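Local coordinates for protein Rna-directed RNA polymerase (Infectious pancreatic necrosis virus, PDB 3ZED) that synthesises viral RNA from an RNA template and nucleoside triphosphates, and probably also occurs covalently attached to the genomic RNA, at residues A535-L541 / Y567-M571; Y540-D546 / L675-V681; F270-G275 / T439-F443. One frame throughout, in Å; residues are numbered along the deposited sequence.

How the contacts relate
Contacts 1 and 2 are neighbours in the thumb domain, centres about 9 Å apart. They share Tyr540 and Leu541, in the loop between helix 524-533 and strand 556-560. Its first part, 535-541, packs on the end of strand 563-568 and the turn after it. The next part, 540-546, packs on the start of helix 677-683. Segments 567-571 and 675-681 also meet: Gln570 OE1 and Asn677 ND2, 2.8 Å apart, are probably hydrogen-bonded. Both lie away from the potassium and predicted GTP sites. Contact 3 is in the palm domain, its centre about 58 Å from contact 1 and about 56 Å from contact 2. Its Phe270 side chain is about 11 Å from that of Pro250 in that GTP site.

Contact 1 of 3, residues A535-L541 / Y567-M571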
loop_
_atom_site.group_PDB
_atom_site.type_symbol
_atom_site.label_atom_id
_atom_site.label_comp_id
_atom_site.label_asym_id
_atom_site.label_seq_id
_atom_site.Cartn_x
_atom_site.Cartn_y
_atom_site.Cartn_z
ATOM N N ALA B 535 5.943 -30.487 -17.418
ATOM C CA ALA B 535 6.612 -29.373 -18.101
ATOM C C ALA B 535 6.765 -29.717 -19.595
ATOM O O ALA B 535 7.249 -30.803 -19.936
ATOM C CB ALA B 535 7.990 -29.106 -17.485
ATOM N N PRO B 536 6.318 -28.854 -20.509
ATOM C CA PRO B 536 6.400 -29.224 -21.933
ATOM C C PRO B 536 7.813 -29.253 -22.458
ATOM O O PRO B 536 8.697 -28.592 -21.920
ATOM C CB PRO B 536 5.581 -28.163 -22.650
ATOM C CG PRO B 536 5.006 -27.291 -21.595
ATOM C CD PRO B 536 5.673 -27.544 -20.297
ATOM N N GLN B 537 8.021 -30.048 -23.515
ATOM C CA GLN B 537 9.301 -30.145 -24.190
ATOM C C GLN B 537 9.350 -29.146 -25.352
ATOM O O GLN B 537 10.421 -28.784 -25.833
ATOM C CB GLN B 537 9.512 -31.585 -24.699
ATOM C CG GLN B 537 9.633 -32.615 -23.579
ATOM C CD GLN B 537 11.056 -32.768 -23.071
ATOM O OE1 GLN B 537 11.994 -32.102 -23.521
ATOM N NE2 GLN B 537 11.250 -33.660 -22.116
ATOM N N ASP B 538 8.190 -28.700 -25.795
ATOM C CA ASP B 538 8.095 -27.789 -26.929
ATOM C C ASP B 538 7.789 -26.348 -26.524
ATOM O O ASP B 538 6.983 -26.091 -25.629
ATOM C CB ASP B 538 6.990 -28.283 -27.901
ATOM C CG ASP B 538 5.596 -28.321 -27.302
ATOM O OD1 ASP B 538 5.396 -29.054 -26.309
ATOM O OD2 ASP B 538 4.710 -27.605 -27.817
ATOM N N GLY B 539 8.389 -25.417 -27.255
ATOM C CA GLY B 539 8.090 -24.008 -27.084
ATOM C C GLY B 539 8.930 -23.245 -26.096
ATOM O O GLY B 539 10.027 -23.667 -25.728
ATOM N N TYR B 540 8.408 -22.076 -25.730
ATOM C CA TYR B 540 8.999 -21.084 -24.841
ATOM C C TYR B 540 9.487 -21.709 -23.545
ATOM O O TYR B 540 8.734 -22.443 -22.872
ATOM C CB TYR B 540 7.956 -20.007 -24.487
ATOM C CG TYR B 540 7.575 -19.005 -25.559
ATOM C CD1 TYR B 540 8.539 -18.215 -26.180
ATOM C CD2 TYR B 540 6.236 -18.714 -25.818
ATOM C CE1 TYR B 540 8.181 -17.204 -27.081
ATOM C CE2 TYR B 540 5.866 -17.702 -26.706
ATOM C CZ TYR B 540 6.842 -16.947 -27.330
ATOM O OH TYR B 540 6.457 -15.977 -28.216
ATOM N N LEU B 541 10.755 -21.434 -23.214
ATOM C CA LEU B 541 11.425 -21.854 -21.980
ATOM C C LEU B 541 11.445 -23.378 -21.835
ATOM O O LEU B 541 11.622 -23.883 -20.726
ATOM C CB LEU B 541 10.757 -21.172 -20.733
ATOM C CG LEU B 541 10.796 -19.626 -20.711
ATOM C CD1 LEU B 541 10.064 -19.059 -19.525
ATOM C CD2 LEU B 541 12.249 -19.094 -20.724
ATOM N N TYR B 567 7.136 -24.781 -14.271
ATOM C CA TYR B 567 8.509 -25.281 -14.383
ATOM C C TYR B 567 9.006 -25.141 -15.826
ATOM O O TYR B 567 8.292 -25.513 -16.754
ATOM C CB TYR B 567 8.612 -26.742 -13.920
ATOM C CG TYR B 567 10.038 -27.221 -13.826
ATOM C CD1 TYR B 567 10.830 -26.901 -12.723
ATOM C CD2 TYR B 567 10.616 -27.964 -14.854
ATOM C CE1 TYR B 567 12.152 -27.335 -12.632
ATOM C CE2 TYR B 567 11.943 -28.398 -14.776
ATOM C CZ TYR B 567 12.714 -28.058 -13.672
ATOM O OH TYR B 567 14.024 -28.468 -13.573
ATOM N N SER B 568 10.209 -24.587 -15.999
ATOM C CA SER B 568 10.907 -24.386 -17.277
ATOM C C SER B 568 12.011 -25.433 -17.455
ATOM O O SER B 568 12.916 -25.511 -16.629
ATOM C CB SER B 568 11.513 -22.980 -17.338
ATOM O OG SER B 568 12.469 -22.850 -18.380
ATOM N N ARG B 569 11.937 -26.232 -18.533
ATOM C CA ARG B 569 12.974 -27.235 -18.848
ATOM C C ARG B 569 14.272 -26.570 -19.325
ATOM O O ARG B 569 15.359 -27.081 -19.044
ATOM C CB ARG B 569 12.493 -28.221 -19.933
ATOM C CG ARG B 569 11.556 -29.272 -19.394
ATOM C CD ARG B 569 11.190 -30.333 -20.434
ATOM N NE ARG B 569 10.038 -31.096 -19.944
ATOM C CZ ARG B 569 10.120 -32.165 -19.159
ATOM N NH1 ARG B 569 11.309 -32.676 -18.838
ATOM N NH2 ARG B 569 9.014 -32.743 -18.701
ATOM N N GLN B 570 14.159 -25.463 -20.086
ATOM C CA GLN B 570 15.314 -24.747 -20.624
ATOM C C GLN B 570 16.155 -24.130 -19.513
ATOM O O GLN B 570 17.362 -24.222 -19.562
ATOM C CB GLN B 570 14.871 -23.634 -21.605
ATOM C CG GLN B 570 16.046 -22.935 -22.316
ATOM C CD GLN B 570 15.626 -21.869 -23.291
ATOM O OE1 GLN B 570 14.511 -21.351 -23.283
ATOM N NE2 GLN B 570 16.520 -21.501 -24.151
ATOM N N MET B 571 15.513 -23.500 -18.541
ATOM C CA MET B 571 16.174 -22.788 -17.459
ATOM C C MET B 571 16.363 -23.642 -16.216
ATOM O O MET B 571 17.176 -23.279 -15.362
ATOM C CB MET B 571 15.391 -21.516 -17.120
ATOM C CG MET B 571 15.334 -20.543 -18.279
ATOM S SD MET B 571 14.701 -18.955 -17.773
ATOM C CE MET B 571 16.205 -18.223 -17.057
HETATM O O HOH W 1 9.349 -26.511 -20.136
#
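A β-hairpin connection, where strand 563-568 ends, meets the long loop that follows helix 524-533. Arg569 and Ala535 form the polar link at one end. Both NE and NH2 of Arg569 donate to the single oxygen Ala535 O, at 2.8 Å from NE and 2.9 Å from NH2. This side-on grip lies in the guanidinium plane. NE lies well above the carbonyl plane of Ala535, and NH2 is only tilted from it. The amide of Gln537 stacks on one guanidinium face, its plane turned by just 15°. Gln537 NE2 and Arg569 NH1, 3.4 Å apart, are both donors, so this is packing without a hydrogen bond. The arginine chain runs extended from CG to NE, which carries the head group to Ala535. Water 1 links Arg569 N to Pro536 O. Ala535 CB touches the edge of the Tyr567 ring.

At the other end Leu541 O is gripped twice. Ser568 OG donates at 2.7 Å to Leu541 O, in the carbonyl plane and on a lone pair. Gln570 N donates to Leu541 O at 3.1 Å, nearly straight at 164° but from above the plane. Leu541 CD2 rests on Met571 SD, 3.8 Å away. Ser568 has OG anti to its own N (chi1 165°), and OG also accepts from Met571 N at 3.1 Å. That internal bond makes the start of the hairpin connection an ST motif.

Contact 2 of 3, residues Y540-D546 / L675-V681; sequences YLADGSD and LTNQTLV
The Tyr540 ring has Leu680 CD1 over one face and the backbone carbon of Asp546 over the other. The methyl makes a CH-pi contact, with Leu680 CD1 3.9 Å from the centroid of the Tyr540 ring and 26° off the normal. Asn677 N and water 2 lie at the ring edge, in its plane. The Asn677 amide also meets the edge through OD1, nearly coplanar with the ring. All this sits at the N-terminus of helix 677-683, where Thr676 is the N-cap. Thr676 N donates to Thr679 OG1. The loop supplies another acceptor: Asn677 N donates to Asp546 OD1 at 2.7 Å, from above the carboxylate plane. A negative carboxylate here would probably interact favourably with the positive end of the helix dipole. In return Asn677 OD1 accepts from Leu541 N at 2.8 Å. Asn677 CG is anti to its backbone N (chi1 -171°), which brings the amide over the loop; its ND2 is hydrogen-bonded to Gln570 OE1. Water 2 joins Tyr540 OH to Leu675 O, while Glu628 is the main polar partner of that hydroxyl. Farther along the helix, Leu541 CD2 touches Val681 CG2 at 3.7 Å.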
loop_
_atom_site.group_PDB
_atom_site.type_symbol
_atom_site.label_atom_id
_atom_site.label_comp_id
_atom_site.label_asym_id
_atom_site.label_seq_id
_atom_site.Cartn_x
_atom_site.Cartn_y
_atom_site.Cartn_z
ATOM N N TYR B 540 8.408 -22.076 -25.730
ATOM C CA TYR B 540 8.999 -21.084 -24.841
ATOM C C TYR B 540 9.487 -21.709 -23.545
ATOM O O TYR B 540 8.734 -22.443 -22.872
ATOM C CB TYR B 540 7.956 -20.007 -24.487
ATOM C CG TYR B 540 7.575 -19.005 -25.559
ATOM C CD1 TYR B 540 8.539 -18.215 -26.180
ATOM C CD2 TYR B 540 6.236 -18.714 -25.818
ATOM C CE1 TYR B 540 8.181 -17.204 -27.081
ATOM C CE2 TYR B 540 5.866 -17.702 -26.706
ATOM C CZ TYR B 540 6.842 -16.947 -27.330
ATOM O OH TYR B 540 6.457 -15.977 -28.216
ATOM N N LEU B 541 10.755 -21.434 -23.214
ATOM C CA LEU B 541 11.425 -21.854 -21.980
ATOM C C LEU B 541 11.445 -23.378 -21.835
ATOM O O LEU B 541 11.622 -23.883 -20.726
ATOM C CB LEU B 541 10.757 -21.172 -20.733
ATOM C CG LEU B 541 10.796 -19.626 -20.711
ATOM C CD1 LEU B 541 10.064 -19.059 -19.525
ATOM C CD2 LEU B 541 12.249 -19.094 -20.724
ATOM N N ALA B 542 11.277 -24.101 -22.964
ATOM C CA ALA B 542 11.220 -25.564 -23.035
ATOM C C ALA B 542 12.298 -25.987 -23.977
ATOM O O ALA B 542 13.420 -26.183 -23.527
ATOM C CB ALA B 542 9.829 -26.025 -23.502
ATOM N N ASP B 543 12.041 -25.981 -25.287
ATOM C CA ASP B 543 13.133 -26.240 -26.215
ATOM C C ASP B 543 13.660 -24.900 -26.724
ATOM O O ASP B 543 14.616 -24.890 -27.465
ATOM C CB ASP B 543 12.771 -27.218 -27.355
ATOM C CG ASP B 543 11.776 -26.768 -28.421
ATOM O OD1 ASP B 543 11.118 -25.713 -28.225
ATOM O OD2 ASP B 543 11.628 -27.496 -29.444
ATOM N N GLY B 544 13.038 -23.790 -26.332
ATOM C CA GLY B 544 13.516 -22.469 -26.731
ATOM C C GLY B 544 13.006 -21.883 -28.034
ATOM O O GLY B 544 13.540 -20.864 -28.490
ATOM N N SER B 545 11.994 -22.519 -28.665
ATOM C CA SER B 545 11.389 -21.973 -29.876
ATOM C C SER B 545 10.423 -20.845 -29.444
ATOM O O SER B 545 10.002 -20.824 -28.296
ATOM C CB SER B 545 10.690 -23.065 -30.688
ATOM O OG SER B 545 9.620 -23.659 -29.978
ATOM N N ASP B 546 10.119 -19.884 -30.339
ATOM C CA ASP B 546 9.262 -18.729 -30.056
ATOM C C ASP B 546 7.775 -19.067 -30.184
ATOM O O ASP B 546 7.010 -18.320 -30.804
ATOM C CB ASP B 546 9.623 -17.555 -30.977
ATOM C CG ASP B 546 11.009 -16.999 -30.746
ATOM O OD1 ASP B 546 11.520 -17.133 -29.623
ATOM O OD2 ASP B 546 11.582 -16.422 -31.696
ATOM N N LEU B 675 8.510 -9.524 -28.743
ATOM C CA LEU B 675 8.789 -10.538 -27.725
ATOM C C LEU B 675 9.266 -11.856 -28.384
ATOM O O LEU B 675 8.656 -12.320 -29.356
ATOM C CB LEU B 675 7.487 -10.782 -26.931
ATOM C CG LEU B 675 7.561 -11.570 -25.633
ATOM C CD1 LEU B 675 6.396 -11.209 -24.754
ATOM C CD2 LEU B 675 7.531 -13.080 -25.878
ATOM N N THR B 676 10.344 -12.437 -27.859
ATOM C CA THR B 676 10.895 -13.726 -28.314
ATOM C C THR B 676 11.182 -14.569 -27.076
ATOM O O THR B 676 11.029 -14.075 -25.949
ATOM C CB THR B 676 12.171 -13.551 -29.170
ATOM O OG1 THR B 676 13.196 -12.942 -28.385
ATOM C CG2 THR B 676 11.940 -12.797 -30.483
ATOM N N ASN B 677 11.656 -15.808 -27.268
ATOM C CA ASN B 677 12.031 -16.645 -26.134
ATOM C C ASN B 677 13.154 -15.977 -25.285
ATOM O O ASN B 677 13.156 -16.152 -24.075
ATOM C CB ASN B 677 12.465 -18.039 -26.595
ATOM C CG ASN B 677 12.652 -18.971 -25.441
ATOM O OD1 ASN B 677 11.711 -19.288 -24.726
ATOM N ND2 ASN B 677 13.887 -19.311 -25.157
ATOM N N GLN B 678 14.088 -15.213 -25.909
ATOM C CA GLN B 678 15.178 -14.536 -25.166
ATOM C C GLN B 678 14.630 -13.507 -24.153
ATOM O O GLN B 678 15.213 -13.352 -23.076
ATOM C CB GLN B 678 16.197 -13.872 -26.106
ATOM C CG GLN B 678 17.499 -13.415 -25.400
ATOM C CD GLN B 678 18.240 -14.543 -24.712
ATOM O OE1 GLN B 678 18.591 -15.573 -25.319
ATOM N NE2 GLN B 678 18.484 -14.388 -23.415
ATOM N N THR B 679 13.498 -12.840 -24.474
ATOM C CA THR B 679 12.842 -11.894 -23.564
ATOM C C THR B 679 12.408 -12.617 -22.277
ATOM O O THR B 679 12.538 -12.074 -21.176
ATOM C CB THR B 679 11.594 -11.243 -24.223
ATOM O OG1 THR B 679 11.874 -10.844 -25.559
ATOM C CG2 THR B 679 11.060 -10.076 -23.425
ATOM N N LEU B 680 11.871 -13.838 -22.444
ATOM C CA LEU B 680 11.375 -14.657 -21.341
ATOM C C LEU B 680 12.523 -15.202 -20.510
ATOM O O LEU B 680 12.392 -15.270 -19.286
ATOM C CB LEU B 680 10.485 -15.784 -21.880
ATOM C CG LEU B 680 9.188 -15.318 -22.565
ATOM C CD1 LEU B 680 8.422 -16.485 -23.091
ATOM C CD2 LEU B 680 8.332 -14.460 -21.632
ATOM N N VAL B 681 13.657 -15.538 -21.161
ATOM C CA VAL B 681 14.870 -16.001 -20.487
ATOM C C VAL B 681 15.414 -14.824 -19.634
ATOM O O VAL B 681 15.682 -15.028 -18.460
ATOM C CB VAL B 681 15.942 -16.559 -21.486
ATOM C CG1 VAL B 681 17.305 -16.765 -20.816
ATOM C CG2 VAL B 681 15.471 -17.855 -22.136
HETATM O O HOH W 2 7.717 -14.588 -30.037
#

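Contact 3 of 3, residues F270-G275 / T439-F443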
loop_
_atom_site.group_PDB
_atom_site.type_symbol
_atom_site.label_atom_id
_atom_site.label_comp_id
_atom_site.label_asym_id
_atom_site.label_seq_id
_atom_site.Cartn_x
_atom_site.Cartn_y
_atom_site.Cartn_z
ATOM N N PHE B 270 1.525 23.141 10.367
ATOM C CA PHE B 270 0.916 22.145 11.237
ATOM C C PHE B 270 1.922 21.571 12.241
ATOM O O PHE B 270 1.615 21.554 13.428
ATOM C CB PHE B 270 0.255 21.004 10.429
ATOM C CG PHE B 270 -0.438 19.982 11.300
ATOM C CD1 PHE B 270 -1.565 20.327 12.046
ATOM C CD2 PHE B 270 0.051 18.681 11.397
ATOM C CE1 PHE B 270 -2.206 19.379 12.857
ATOM C CE2 PHE B 270 -0.590 17.729 12.209
ATOM C CZ PHE B 270 -1.712 18.085 12.932
ATOM N N ILE B 271 3.099 21.101 11.775
ATOM C CA ILE B 271 4.127 20.498 12.636
ATOM C C ILE B 271 4.723 21.561 13.611
ATOM O O ILE B 271 4.972 21.227 14.774
ATOM C CB ILE B 271 5.223 19.714 11.817
ATOM C CG1 ILE B 271 6.085 18.779 12.710
ATOM C CG2 ILE B 271 6.107 20.612 10.944
ATOM C CD1 ILE B 271 5.356 17.564 13.268
ATOM N N ARG B 272 4.888 22.831 13.153
ATOM C CA ARG B 272 5.420 23.934 13.967
ATOM C C ARG B 272 4.423 24.344 15.053
ATOM O O ARG B 272 4.821 24.516 16.207
ATOM C CB ARG B 272 5.782 25.128 13.070
ATOM C CG ARG B 272 6.070 26.463 13.793
ATOM C CD ARG B 272 6.741 27.494 12.899
ATOM N NE ARG B 272 6.099 27.589 11.586
ATOM C CZ ARG B 272 6.695 27.287 10.439
ATOM N NH1 ARG B 272 7.969 26.908 10.424
ATOM N NH2 ARG B 272 6.031 27.384 9.295
ATOM N N ASP B 273 3.130 24.486 14.682
ATOM C CA ASP B 273 2.057 24.865 15.611
ATOM C C ASP B 273 1.811 23.779 16.633
ATOM O O ASP B 273 1.510 24.099 17.773
ATOM C CB ASP B 273 0.747 25.191 14.877
ATOM C CG ASP B 273 0.653 26.577 14.263
ATOM O OD1 ASP B 273 1.688 27.291 14.225
ATOM O OD2 ASP B 273 -0.453 26.947 13.811
ATOM N N LEU B 274 1.946 22.502 16.232
ATOM C CA LEU B 274 1.791 21.356 17.123
ATOM C C LEU B 274 2.941 21.339 18.155
ATOM O O LEU B 274 2.676 21.239 19.353
ATOM C CB LEU B 274 1.748 20.061 16.298
ATOM C CG LEU B 274 1.405 18.740 17.006
ATOM C CD1 LEU B 274 0.010 18.789 17.667
ATOM C CD2 LEU B 274 1.472 17.580 16.019
ATOM N N GLY B 275 4.177 21.484 17.685
ATOM C CA GLY B 275 5.359 21.492 18.533
ATOM C C GLY B 275 5.364 22.594 19.566
ATOM O O GLY B 275 5.748 22.359 20.715
ATOM N N THR B 439 8.740 17.200 19.338
ATOM C CA THR B 439 7.681 17.593 18.388
ATOM C C THR B 439 7.329 16.442 17.437
ATOM O O THR B 439 6.142 16.155 17.246
ATOM C CB THR B 439 8.105 18.842 17.608
ATOM O OG1 THR B 439 8.228 19.910 18.538
ATOM C CG2 THR B 439 7.120 19.229 16.491
ATOM N N TRP B 440 8.351 15.777 16.874
ATOM C CA TRP B 440 8.108 14.680 15.941
ATOM C C TRP B 440 7.626 13.408 16.659
ATOM O O TRP B 440 6.836 12.666 16.076
ATOM C CB TRP B 440 9.321 14.417 15.059
ATOM C CG TRP B 440 9.292 15.278 13.834
ATOM C CD1 TRP B 440 9.842 16.521 13.685
ATOM C CD2 TRP B 440 8.578 15.006 12.621
ATOM N NE1 TRP B 440 9.583 17.004 12.421
ATOM C CE2 TRP B 440 8.808 16.092 11.746
ATOM C CE3 TRP B 440 7.784 13.933 12.177
ATOM C CZ2 TRP B 440 8.241 16.154 10.468
ATOM C CZ3 TRP B 440 7.264 13.973 10.894
ATOM C CH2 TRP B 440 7.487 15.076 10.055
ATOM N N ALA B 441 8.026 13.198 17.932
ATOM C CA ALA B 441 7.524 12.081 18.759
ATOM C C ALA B 441 6.028 12.305 19.043
ATOM O O ALA B 441 5.269 11.346 19.024
ATOM C CB ALA B 441 8.303 11.989 20.073
ATOM N N THR B 442 5.603 13.578 19.221
ATOM C CA THR B 442 4.206 13.965 19.456
ATOM C C THR B 442 3.380 13.711 18.197
ATOM O O THR B 442 2.303 13.119 18.283
ATOM C CB THR B 442 4.124 15.441 19.894
ATOM O OG1 THR B 442 4.951 15.604 21.042
ATOM C CG2 THR B 442 2.690 15.891 20.220
ATOM N N PHE B 443 3.882 14.162 17.029
ATOM C CA PHE B 443 3.169 13.939 15.783
ATOM C C PHE B 443 3.011 12.462 15.539
ATOM O O PHE B 443 1.883 12.011 15.356
ATOM C CB PHE B 443 3.868 14.606 14.586
ATOM C CG PHE B 443 3.234 14.232 13.264
ATOM C CD1 PHE B 443 1.944 14.663 12.942
ATOM C CD2 PHE B 443 3.884 13.371 12.383
ATOM C CE1 PHE B 443 1.330 14.271 11.741
ATOM C CE2 PHE B 443 3.266 12.965 11.186
ATOM C CZ PHE B 443 1.994 13.419 10.872
HETATM O O HOH W 3 7.243 20.310 21.068
#
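The segments of helices 260-278 and 438-452 cross at 103°, nearly perpendicular, with axes 9.4 Å apart at closest approach. Gly275 and Thr439 come nearest, their CA atoms 4.5 Å apart. Gly275 has no side chain, so Thr439 OG1 reaches 3.3 Å from Gly275 CA. The methyl Thr439 CG2 lies against Ile271 O. Water 3 bridges the helices, donating to Gly275 O and to Thr439 OG1. Ile271 fills the middle of this buried crossing in the palm domain. Its CG1 is anti to the backbone N (chi1 -165°), and the bend at chi2 lays CD1 over the Trp440 indole. Ile271 CD1 sits 4.2 Å from the centroid of the six-membered ring of Trp440, 15° off the normal, a CH-pi contact. The same methyl meets Phe443 on another side, with Ile271 CD1 3.6 Å from Phe443 CB. Leu274 CD2 packs on Phe443 CA and CB, beside the ring edge. Phe443 CE1 in turn comes to the edge of the Phe270 ring, 4.0 Å from Phe270 CE2. Trp440 NE1 is hydrogen-bonded to Trp219 O. Thr439 OG1 is hydrogen-bonded to the backbone of another protein's chain, and an apolar side chain of that chain packs on Ile271.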